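Local coordinates for protein guanine deaminase (Escherichia coli, PDB 6OHB) that catalyses the zinc-dependent hydrolytic deamination of guanine to xanthine and ammonia, at residues 6-18 / 64-76. Sequence-based numbering, arbitrary orientation.
Sequences HTLKAVRGSFIDV and IRVRDYRGKLIVP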
# COMPACT_ATOMS: atom_id res chain seq x y z
N HIS A 6 19.47 -39.74 10.70
CA HIS A 6 18.90 -38.64 9.95
C HIS A 6 19.97 -37.93 9.11
O HIS A 6 21.17 -38.16 9.26
CB HIS A 6 18.21 -37.64 10.89
CG HIS A 6 16.91 -38.13 11.43
ND1 HIS A 6 15.69 -37.60 11.05
CD2 HIS A 6 16.63 -39.10 12.34
CE1 HIS A 6 14.72 -38.23 11.69
NE2 HIS A 6 15.26 -39.14 12.48
N THR A 7 19.50 -37.05 8.22
CA THR A 7 20.33 -36.46 7.18
C THR A 7 20.31 -34.93 7.28
O THR A 7 19.43 -34.33 7.90
CB THR A 7 19.83 -36.88 5.80
OG1 THR A 7 20.63 -36.25 4.79
CG2 THR A 7 18.38 -36.48 5.64
N LEU A 8 21.29 -34.31 6.62
CA LEU A 8 21.51 -32.88 6.66
C LEU A 8 20.99 -32.20 5.39
O LEU A 8 20.87 -32.81 4.32
CB LEU A 8 23.00 -32.59 6.83
CG LEU A 8 23.48 -31.53 7.81
CD1 LEU A 8 22.60 -31.48 9.05
CD2 LEU A 8 24.92 -31.82 8.21
N LYS A 9 20.68 -30.90 5.52
CA LYS A 9 20.47 -30.01 4.38
C LYS A 9 21.34 -28.78 4.57
O LYS A 9 21.51 -28.31 5.70
CB LYS A 9 19.01 -29.57 4.22
CG LYS A 9 18.03 -30.70 3.92
CD LYS A 9 16.64 -30.15 3.63
CE LYS A 9 15.58 -31.23 3.79
NZ LYS A 9 14.24 -30.77 3.33
N ALA A 10 21.88 -28.26 3.47
CA ALA A 10 22.77 -27.10 3.49
C ALA A 10 22.19 -25.98 2.64
O ALA A 10 21.86 -26.19 1.47
CB ALA A 10 24.16 -27.47 2.97
N VAL A 11 22.09 -24.79 3.23
CA VAL A 11 21.54 -23.61 2.56
C VAL A 11 22.56 -22.49 2.66
O VAL A 11 22.96 -22.10 3.76
CB VAL A 11 20.20 -23.17 3.17
CG1 VAL A 11 19.75 -21.86 2.57
CG2 VAL A 11 19.13 -24.25 2.99
N ARG A 12 22.98 -21.96 1.52
CA ARG A 12 23.99 -20.91 1.47
C ARG A 12 23.38 -19.59 1.02
O ARG A 12 22.49 -19.56 0.17
CB ARG A 12 25.13 -21.32 0.53
CG ARG A 12 26.29 -20.36 0.55
CD ARG A 12 27.38 -20.78 -0.41
NE ARG A 12 28.49 -19.85 -0.36
CZ ARG A 12 29.62 -20.00 -1.03
NH1 ARG A 12 29.79 -21.07 -1.80
NH2 ARG A 12 30.59 -19.09 -0.92
N GLY A 13 23.87 -18.49 1.59
CA GLY A 13 23.46 -17.19 1.07
C GLY A 13 23.68 -16.11 2.11
O GLY A 13 24.46 -16.27 3.04
N SER A 14 22.97 -15.00 1.92
CA SER A 14 23.00 -13.88 2.85
C SER A 14 21.86 -14.04 3.84
O SER A 14 20.75 -14.39 3.46
CB SER A 14 22.87 -12.56 2.08
OG SER A 14 24.14 -12.09 1.68
N PHE A 15 22.14 -13.80 5.12
CA PHE A 15 21.19 -14.05 6.19
C PHE A 15 21.05 -12.81 7.06
O PHE A 15 22.02 -12.07 7.25
CB PHE A 15 21.62 -15.22 7.10
CG PHE A 15 21.63 -16.56 6.43
CD1 PHE A 15 22.70 -16.96 5.64
CD2 PHE A 15 20.56 -17.42 6.58
CE1 PHE A 15 22.69 -18.19 5.02
CE2 PHE A 15 20.55 -18.65 5.96
CZ PHE A 15 21.61 -19.04 5.19
N ILE A 16 19.86 -12.61 7.61
CA ILE A 16 19.67 -11.58 8.62
C ILE A 16 18.66 -12.05 9.65
O ILE A 16 17.61 -12.61 9.29
CB ILE A 16 19.25 -10.23 7.99
CG1 ILE A 16 18.87 -9.22 9.06
CG2 ILE A 16 18.13 -10.44 6.99
CD1 ILE A 16 18.96 -7.78 8.58
N ASP A 17 18.98 -11.87 10.93
CA ASP A 17 18.05 -12.21 12.00
C ASP A 17 18.37 -11.36 13.23
O ASP A 17 19.38 -10.66 13.28
CB ASP A 17 18.06 -13.72 12.33
CG ASP A 17 19.41 -14.21 12.88
OD1 ASP A 17 20.46 -13.57 12.66
OD2 ASP A 17 19.41 -15.27 13.54
N VAL A 18 17.47 -11.39 14.21
CA VAL A 18 17.68 -10.72 15.50
C VAL A 18 17.96 -11.80 16.53
O VAL A 18 17.15 -12.71 16.72
CB VAL A 18 16.46 -9.88 15.90
CG1 VAL A 18 16.73 -9.17 17.23
CG2 VAL A 18 16.10 -8.88 14.80
N ILE A 64 25.29 -34.62 -0.02
CA ILE A 64 24.30 -33.58 -0.26
C ILE A 64 24.93 -32.44 -1.05
O ILE A 64 26.12 -32.14 -0.89
CB ILE A 64 23.68 -33.06 1.06
CG1 ILE A 64 24.63 -32.08 1.76
CG2 ILE A 64 23.32 -34.22 1.98
CD1 ILE A 64 24.06 -31.47 3.01
N ARG A 65 24.14 -31.85 -1.94
CA ARG A 65 24.50 -30.61 -2.61
C ARG A 65 23.83 -29.44 -1.90
O ARG A 65 22.68 -29.55 -1.46
CB ARG A 65 24.15 -30.69 -4.09
CG ARG A 65 25.04 -31.71 -4.80
CD ARG A 65 25.15 -31.50 -6.30
NE ARG A 65 25.72 -30.20 -6.66
CZ ARG A 65 27.02 -29.94 -6.73
NH1 ARG A 65 27.92 -30.88 -6.45
NH2 ARG A 65 27.43 -28.72 -7.08
N VAL A 66 24.56 -28.34 -1.77
CA VAL A 66 24.06 -27.18 -1.05
C VAL A 66 23.11 -26.39 -1.95
O VAL A 66 23.32 -26.29 -3.16
CB VAL A 66 25.23 -26.31 -0.56
CG1 VAL A 66 26.16 -25.97 -1.71
CG2 VAL A 66 24.72 -25.03 0.11
N ARG A 67 22.02 -25.91 -1.36
CA ARG A 67 21.09 -25.01 -2.04
C ARG A 67 21.70 -23.62 -2.03
O ARG A 67 21.85 -23.01 -0.96
CB ARG A 67 19.72 -25.03 -1.37
CG ARG A 67 19.07 -26.40 -1.37
CD ARG A 67 18.86 -26.90 0.04
NE ARG A 67 18.58 -28.33 0.09
CZ ARG A 67 17.37 -28.86 -0.12
NH1 ARG A 67 16.33 -28.07 -0.39
NH2 ARG A 67 17.21 -30.17 -0.05
N ASP A 68 22.08 -23.12 -3.20
CA ASP A 68 22.85 -21.88 -3.34
C ASP A 68 21.89 -20.73 -3.64
O ASP A 68 21.45 -20.55 -4.78
CB ASP A 68 23.90 -22.05 -4.43
CG ASP A 68 24.85 -20.88 -4.53
OD1 ASP A 68 24.73 -19.94 -3.72
OD2 ASP A 68 25.71 -20.88 -5.45
N TYR A 69 21.57 -19.94 -2.61
CA TYR A 69 20.70 -18.78 -2.77
C TYR A 69 21.48 -17.47 -2.71
O TYR A 69 20.96 -16.45 -2.25
CB TYR A 69 19.61 -18.78 -1.70
CG TYR A 69 18.67 -19.96 -1.78
CD1 TYR A 69 17.98 -20.25 -2.96
CD2 TYR A 69 18.46 -20.79 -0.69
CE1 TYR A 69 17.11 -21.33 -3.04
CE2 TYR A 69 17.60 -21.88 -0.76
CZ TYR A 69 16.92 -22.14 -1.94
OH TYR A 69 16.07 -23.22 -2.01
N ARG A 70 22.73 -17.48 -3.16
CA ARG A 70 23.54 -16.27 -3.16
C ARG A 70 22.94 -15.24 -4.10
O ARG A 70 22.48 -15.57 -5.20
CB ARG A 70 24.99 -16.58 -3.54
CG ARG A 70 25.76 -17.21 -2.38
CD ARG A 70 27.19 -17.55 -2.76
NE ARG A 70 27.24 -18.59 -3.79
CZ ARG A 70 28.36 -18.98 -4.39
NH1 ARG A 70 29.52 -18.43 -4.06
NH2 ARG A 70 28.32 -19.93 -5.32
N GLY A 71 22.94 -13.98 -3.67
CA GLY A 71 22.21 -12.92 -4.32
C GLY A 71 20.85 -12.65 -3.72
O GLY A 71 20.30 -11.56 -3.94
N LYS A 72 20.33 -13.57 -2.92
CA LYS A 72 19.08 -13.40 -2.21
C LYS A 72 19.36 -13.08 -0.74
O LYS A 72 20.51 -13.10 -0.28
CB LYS A 72 18.22 -14.67 -2.30
CG LYS A 72 18.13 -15.28 -3.70
CD LYS A 72 17.26 -14.45 -4.62
CE LYS A 72 16.70 -15.28 -5.76
NZ LYS A 72 17.74 -15.71 -6.73
N LEU A 73 18.30 -12.76 -0.01
CA LEU A 73 18.39 -12.51 1.42
C LEU A 73 17.49 -13.48 2.17
O LEU A 73 16.30 -13.57 1.87
CB LEU A 73 18.01 -11.06 1.73
CG LEU A 73 18.71 -10.41 2.92
CD1 LEU A 73 20.09 -9.89 2.52
CD2 LEU A 73 17.84 -9.27 3.45
N ILE A 74 18.04 -14.17 3.16
CA ILE A 74 17.33 -15.22 3.88
C ILE A 74 16.98 -14.69 5.26
O ILE A 74 17.86 -14.25 6.01
CB ILE A 74 18.16 -16.51 3.96
CG1 ILE A 74 18.61 -16.94 2.57
CG2 ILE A 74 17.36 -17.62 4.63
CD1 ILE A 74 19.42 -18.23 2.56
N VAL A 75 15.69 -14.74 5.58
CA VAL A 75 15.16 -14.20 6.83
C VAL A 75 14.34 -15.29 7.51
O VAL A 75 13.89 -16.24 6.86
CB VAL A 75 14.30 -12.94 6.58
CG1 VAL A 75 15.11 -11.90 5.85
CG2 VAL A 75 13.05 -13.29 5.77
N PRO A 76 14.13 -15.18 8.82
CA PRO A 76 13.22 -16.12 9.48
C PRO A 76 11.80 -15.91 8.96
O PRO A 76 11.43 -14.82 8.53
CB PRO A 76 13.34 -15.76 10.96
CG PRO A 76 14.62 -14.99 11.07
CD PRO A 76 14.77 -14.26 9.78
O HOH W 1 21.13 -29.57 1.00
O HOH W 2 24.28 -13.53 -0.81
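The guanidinium of Arg12 lies flat over that of Arg70, centres 3.7 Å apart and planes 19° from parallel. Arg12 gets there on an extended chain, CG anti to the backbone N (chi1 -173°). The like charges probably tolerate this because each has an acid: Arg70 grips Asp68 side-on, its NH2 2.8 Å from Asp68 OD2 and its NE bonded to Asp68 OD1, while Asp37 pairs with Arg12, whose flat cation also meets Trp53. With only alanine's methyl here, Arg70 is likely to lose its stacking mate and Asp37 its countercharge. Arg12 N donates almost straight to Arg67 O (2.9 Å). Strands 8-12 and 67-70 form this parallel pair in the small beta domain beside the amidohydrolase TIM barrel. Both segments turn a corner, at Gly13, whose backbone angles would jam a CB against the preceding carbonyl, and at the type II turn Tyr69-Lys72. In a different sheet, 14-18 runs parallel to 73-76, which begins the strand carrying zinc ligands His82 and His84. Ile74 bonds on both sides of Phe15, its N to Ser14 O (2.7 Å), its O from Ile16 N. Its long branch suits the buried apolar corner: CD1 reaches Phe15 CZ (3.5 Å) and Val11 CG1.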